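Local coordinates for N-isopropylammelide isopropylaminohydrolase (PDB 6NBO), which is an enzyme of the amidohydrolase family, built on a TIM barrel and holding zinc ions in its metal site, at residues 276-281 with 287-292; 324-329 with 338-343. One frame throughout, in Å; residues are numbered along the deposited sequence. Where two conformers were deposited one is given.

Contact 1 and contact 2 lie side by side, their centres 9 Å apart. Contact 1 joins a strand of the barrel to the helix that follows it; contact 2 packs two later helices against each other. Two polar bonds tie them together: Arg328 NE gives a probable hydrogen bond to Pro281 O at 2.8 Å, and Val289 N does the same to Asn329 OD1 at 2.9 Å. In addition, Ala280 CB packs 3.6 Å from Ile325 CA. Neither contact supplies a zinc ligand. The side chain of Thr278 is about 11 Å from a zinc ion and that of Ile325 about 13 Å, while the strands flanking 275-278 lead to the ligands His250 and Asp304.

Contact 1. Residues 276-281 with 287-292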
loop_
_atom_site.group_PDB
_atom_site.type_symbol
_atom_site.label_atom_id
_atom_site.label_comp_id
_atom_site.label_asym_id
_atom_site.label_seq_id
_atom_site.Cartn_x
_atom_site.Cartn_y
_atom_site.Cartn_z
ATOM N N VAL A 276 0.379 -8.147 7.344
ATOM C CA VAL A 276 0.514 -8.887 6.101
ATOM C C VAL A 276 -0.129 -8.076 4.981
ATOM O O VAL A 276 -1.170 -7.440 5.159
ATOM C CB VAL A 276 -0.077 -10.317 6.216
ATOM C CG1 VAL A 276 -1.605 -10.305 6.379
ATOM C CG2 VAL A 276 0.355 -11.177 5.028
ATOM N N VAL A 277 0.536 -8.072 3.823
ATOM C CA VAL A 277 -0.000 -7.447 2.621
ATOM C C VAL A 277 -0.586 -8.539 1.741
ATOM O O VAL A 277 0.090 -9.531 1.439
ATOM C CB VAL A 277 1.079 -6.668 1.854
ATOM C CG1 VAL A 277 0.522 -6.219 0.511
ATOM C CG2 VAL A 277 1.585 -5.507 2.679
ATOM N N THR A 278 -1.831 -8.366 1.315
ATOM C CA THR A 278 -2.390 -9.252 0.304
ATOM C C THR A 278 -2.844 -8.416 -0.881
ATOM O O THR A 278 -3.402 -7.331 -0.710
ATOM C CB THR A 278 -3.543 -10.117 0.845
ATOM O OG1 THR A 278 -3.934 -11.059 -0.162
ATOM C CG2 THR A 278 -4.764 -9.275 1.269
ATOM N N THR A 279 -2.547 -8.898 -2.083
ATOM C CA THR A 279 -3.019 -8.267 -3.305
ATOM C C THR A 279 -4.077 -9.121 -3.976
ATOM O O THR A 279 -4.495 -8.822 -5.101
ATOM C CB THR A 279 -1.843 -8.001 -4.241
ATOM O OG1 THR A 279 -1.331 -9.246 -4.732
ATOM C CG2 THR A 279 -0.739 -7.256 -3.478
ATOM N N ALA A 280 -4.502 -10.188 -3.299
ATOM C CA ALA A 280 -5.563 -11.078 -3.752
ATOM C C ALA A 280 -5.358 -11.634 -5.164
ATOM O O ALA A 280 -6.277 -11.591 -5.987
ATOM C CB ALA A 280 -6.912 -10.379 -3.653
ATOM N N PRO A 281 -4.183 -12.190 -5.467
ATOM C CA PRO A 281 -4.024 -12.877 -6.757
ATOM C C PRO A 281 -5.009 -14.033 -6.867
ATOM O O PRO A 281 -5.241 -14.769 -5.906
ATOM C CB PRO A 281 -2.574 -13.370 -6.722
ATOM C CG PRO A 281 -2.278 -13.510 -5.245
ATOM C CD PRO A 281 -2.996 -12.358 -4.613
ATOM N N PRO A 287 -3.231 -15.736 2.124
ATOM C CA PRO A 287 -3.684 -15.694 3.519
ATOM C C PRO A 287 -5.162 -15.331 3.576
ATOM O O PRO A 287 -5.631 -14.426 2.876
ATOM C CB PRO A 287 -2.798 -14.617 4.159
ATOM C CG PRO A 287 -2.227 -13.842 3.018
ATOM C CD PRO A 287 -2.142 -14.784 1.860
ATOM N N SER A 288 -5.907 -16.080 4.376
ATOM C CA SER A 288 -7.301 -15.745 4.628
ATOM C C SER A 288 -7.369 -14.434 5.399
ATOM O O SER A 288 -6.781 -14.308 6.481
ATOM C CB SER A 288 -7.974 -16.873 5.406
ATOM O OG SER A 288 -9.195 -16.441 5.976
ATOM N N VAL A 289 -8.066 -13.443 4.836
ATOM C CA VAL A 289 -8.238 -12.178 5.545
ATOM C C VAL A 289 -8.915 -12.404 6.892
ATOM O O VAL A 289 -8.498 -11.845 7.916
ATOM C CB VAL A 289 -9.018 -11.184 4.666
ATOM C CG1 VAL A 289 -9.426 -9.979 5.469
ATOM C CG2 VAL A 289 -8.159 -10.763 3.482
ATOM N N LEU A 290 -9.948 -13.253 6.927
ATOM C CA LEU A 290 -10.633 -13.496 8.195
ATOM C C LEU A 290 -9.765 -14.267 9.190
ATOM O O LEU A 290 -9.886 -14.053 10.400
ATOM C CB LEU A 290 -11.953 -14.234 7.949
ATOM C CG LEU A 290 -12.956 -13.380 7.163
ATOM C CD1 LEU A 290 -14.298 -14.076 7.071
ATOM C CD2 LEU A 290 -13.108 -12.008 7.801
ATOM N N ALA A 291 -8.901 -15.172 8.722
ATOM C CA ALA A 291 -8.005 -15.851 9.659
ATOM C C ALA A 291 -6.997 -14.882 10.261
ATOM O O ALA A 291 -6.718 -14.934 11.467
ATOM C CB ALA A 291 -7.283 -17.014 8.977
ATOM N N CYS A 292 -6.422 -13.999 9.438
ATOM C CA CYS A 292 -5.551 -12.957 9.971
ATOM C C CYS A 292 -6.285 -12.110 11.002
ATOM O O CYS A 292 -5.785 -11.885 12.112
ATOM C CB CYS A 292 -5.029 -12.076 8.834
ATOM S SG CYS A 292 -4.006 -12.970 7.673
HETATM O O HOH W 1 -6.416 -12.556 0.817
#
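Val276, near the start of strand 275-278, meets Cys292 and Pro287, and this is where their side chains pack most closely. Its CG1 is 3.8 Å from Cys292 SG, and its CG2 is 4.2 Å from Pro287 CG, so the two methyl groups of one branched side chain serve the helix and the residue leading into it. Val276 was modelled in two conformers, and these approaches belong to one of them. A thiol suits the place opposite: it is compact and weakly polar, and with SG set beside the backbone N of Cys292 (chi1 -63°) the sulfur turns in to the methyl. Val299 of the neighbouring strand touches both residues and adds to the apolar packing.

Farther along the strand the fit relaxes. Thr278 CG2 only just reaches Val289 CG2, at 4.3 Å, and no direct hydrogen bond joins the segments. A water bridges the two segments instead, donating to Pro287 O at 2.9 Å and lying 3.1 Å from Thr278 OG1. Threonine is apt here because its methyl can face the valine while its hydroxyl meets the water; the same oxygen also accepts a weak bond from Ala280 N, where the chain leaves the strand. Pro287 is well placed too, its ring offering apolar carbon at CG and its carbonyl accepting from the water.

Ser288 starts the helix as its N-cap, its OG accepting from Ala291 N at 3.0 Å (N-H...O angle 158°), which satisfies an amide of the first turn. Backbone bonds of Val276 and Thr278 with Ile300 set the strand beside 299-301, and Val277 pairs with Ile248 and His250 on its other edge. Strand 275-278, helix 289-295 and strand 299-301 thus form a beta-alpha-beta unit, the repeating element of the TIM barrel in amidohydrolases.

Contact 2. Residues 324-329 with 338-343; sequences LIAMRN and EVALEC
Ile325 reaches from its helix to Ala340 and Cys343 of 338-343 with two different branches. The CG2 methyl stands 4.4 Å from Ala340 CB, and the end of the longer branch, CD1, lies 4.3 Å from Cys343 CB. With CD1 anti to CA (chi2 170°), the longer branch extends as far as the cysteine. These are loose apolar touches, well inside the protein, and Ile325 also rests on Val289 of helix 289-295.

At Ala326 the helices come nearest, with the two CA atoms of Ala326 and Ala340 5.5 Å apart. The methyls meet at 3.7 Å, CB to CB, and Ala340 CB also lies 4.0 Å from Ala326 N, against the backbone itself. Such a short separation suits alanine on both sides, because a single methyl lets one backbone approach the other. This close alanine-to-alanine packing joins helix 318-328 to helix 334-342, both of which follow the last strand of the TIM barrel, 299-301; a backbone bond between Cys343 and Gly301 ties 338-343 back to that strand. Glu342, on another side of the helix, forms salt bridges with Arg293 and Arg350, as its two carboxylate oxygens allow.

Arg328 lies in the last turn of helix 318-328, and its long chain lets NH2 bond to Val284 O. Asn329 is the first residue to leave the helical conformation, and its amide folds back on the helix end: ND2 donates to Ile325 O at 3.0 Å with an N-H...O angle of 165°, tilted 32° from the carbonyl plane. Asn329 N bonds to the same oxygen from the opposite face, so two donors grip the carbonyl of Ile325.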
loop_
_atom_site.group_PDB
_atom_site.type_symbol
_atom_site.label_atom_id
_atom_site.label_comp_id
_atom_site.label_asym_id
_atom_site.label_seq_id
_atom_site.Cartn_x
_atom_site.Cartn_y
_atom_site.Cartn_z
ATOM N N LEU A 324 -11.664 -6.775 -5.197
ATOM C CA LEU A 324 -11.003 -8.011 -5.617
ATOM C C LEU A 324 -10.570 -8.844 -4.413
ATOM O O LEU A 324 -10.637 -10.081 -4.444
ATOM C CB LEU A 324 -9.808 -7.688 -6.505
ATOM C CG LEU A 324 -10.136 -7.085 -7.871
ATOM C CD1 LEU A 324 -8.845 -6.638 -8.544
ATOM C CD2 LEU A 324 -10.858 -8.109 -8.741
ATOM N N ILE A 325 -10.133 -8.181 -3.343
ATOM C CA ILE A 325 -9.826 -8.892 -2.099
ATOM C C ILE A 325 -11.072 -9.608 -1.578
ATOM O O ILE A 325 -11.030 -10.789 -1.204
ATOM C CB ILE A 325 -9.247 -7.905 -1.065
ATOM C CG1 ILE A 325 -7.849 -7.445 -1.506
ATOM C CG2 ILE A 325 -9.189 -8.530 0.331
ATOM C CD1 ILE A 325 -7.279 -6.291 -0.690
ATOM N N ALA A 326 -12.203 -8.898 -1.552
ATOM C CA ALA A 326 -13.457 -9.489 -1.099
ATOM C C ALA A 326 -13.831 -10.702 -1.945
ATOM O O ALA A 326 -14.179 -11.767 -1.415
ATOM C CB ALA A 326 -14.564 -8.427 -1.133
ATOM N N MET A 327 -13.742 -10.568 -3.271
ATOM C CA MET A 327 -14.043 -11.695 -4.153
ATOM C C MET A 327 -13.112 -12.866 -3.885
ATOM O O MET A 327 -13.552 -14.018 -3.786
ATOM C CB MET A 327 -13.923 -11.263 -5.622
ATOM C CG MET A 327 -14.974 -10.280 -6.083
ATOM S SD MET A 327 -14.577 -9.699 -7.766
ATOM C CE MET A 327 -16.211 -9.332 -8.381
ATOM N N ARG A 328 -11.812 -12.589 -3.777
ATOM C CA ARG A 328 -10.844 -13.657 -3.560
ATOM C C ARG A 328 -11.117 -14.395 -2.259
ATOM O O ARG A 328 -10.876 -15.604 -2.170
ATOM C CB ARG A 328 -9.425 -13.087 -3.566
ATOM C CG ARG A 328 -8.319 -14.128 -3.397
ATOM C CD ARG A 328 -8.259 -15.097 -4.582
ATOM N NE ARG A 328 -7.229 -16.123 -4.418
ATOM C CZ ARG A 328 -7.398 -17.249 -3.732
ATOM N NH1 ARG A 328 -8.562 -17.496 -3.140
ATOM N NH2 ARG A 328 -6.404 -18.129 -3.636
ATOM N N ASN A 329 -11.633 -13.699 -1.250
ATOM C CA ASN A 329 -11.926 -14.305 0.040
ATOM C C ASN A 329 -13.365 -14.797 0.143
ATOM O O ASN A 329 -13.795 -15.188 1.234
ATOM C CB ASN A 329 -11.611 -13.309 1.158
ATOM C CG ASN A 329 -10.126 -13.239 1.468
ATOM O OD1 ASN A 329 -9.653 -13.885 2.395
ATOM N ND2 ASN A 329 -9.378 -12.463 0.681
ATOM N N GLU A 338 -17.053 -4.714 4.216
ATOM C CA GLU A 338 -16.441 -3.636 4.986
ATOM C C GLU A 338 -15.094 -4.061 5.555
ATOM O O GLU A 338 -14.205 -3.218 5.725
ATOM C CB GLU A 338 -17.399 -3.180 6.095
ATOM C CG GLU A 338 -18.652 -2.520 5.517
ATOM C CD GLU A 338 -19.612 -2.036 6.591
ATOM O OE1 GLU A 338 -19.154 -1.755 7.714
ATOM O OE2 GLU A 338 -20.822 -1.935 6.301
ATOM N N VAL A 339 -14.920 -5.356 5.842
ATOM C CA VAL A 339 -13.600 -5.846 6.224
ATOM C C VAL A 339 -12.626 -5.675 5.069
ATOM O O VAL A 339 -11.470 -5.282 5.260
ATOM C CB VAL A 339 -13.674 -7.315 6.681
ATOM C CG1 VAL A 339 -12.264 -7.888 6.814
ATOM C CG2 VAL A 339 -14.429 -7.423 7.990
ATOM N N ALA A 340 -13.079 -5.959 3.845
ATOM C CA ALA A 340 -12.204 -5.754 2.696
ATOM C C ALA A 340 -11.884 -4.276 2.518
ATOM O O ALA A 340 -10.735 -3.912 2.235
ATOM C CB ALA A 340 -12.843 -6.332 1.428
ATOM N N LEU A 341 -12.875 -3.405 2.714
ATOM C CA LEU A 341 -12.618 -1.966 2.621
ATOM C C LEU A 341 -11.625 -1.506 3.688
ATOM O O LEU A 341 -10.805 -0.611 3.442
ATOM C CB LEU A 341 -13.935 -1.195 2.740
ATOM C CG LEU A 341 -13.866 0.339 2.677
ATOM C CD1 LEU A 341 -13.325 0.783 1.318
ATOM C CD2 LEU A 341 -15.246 0.944 2.930
ATOM N N GLU A 342 -11.684 -2.105 4.880
ATOM C CA GLU A 342 -10.699 -1.794 5.911
ATOM C C GLU A 342 -9.263 -2.047 5.436
ATOM O O GLU A 342 -8.339 -1.335 5.850
ATOM C CB GLU A 342 -11.007 -2.611 7.173
ATOM C CG GLU A 342 -10.132 -2.251 8.355
ATOM C CD GLU A 342 -10.454 -3.040 9.623
ATOM O OE1 GLU A 342 -11.026 -4.152 9.527
ATOM O OE2 GLU A 342 -10.112 -2.542 10.718
ATOM N N CYS A 343 -9.056 -3.042 4.561
ATOM C CA CYS A 343 -7.722 -3.338 4.036
ATOM C C CYS A 343 -7.134 -2.214 3.182
ATOM O O CYS A 343 -5.916 -2.205 2.962
ATOM C CB CYS A 343 -7.752 -4.618 3.189
ATOM S SG CYS A 343 -8.176 -6.092 4.146
#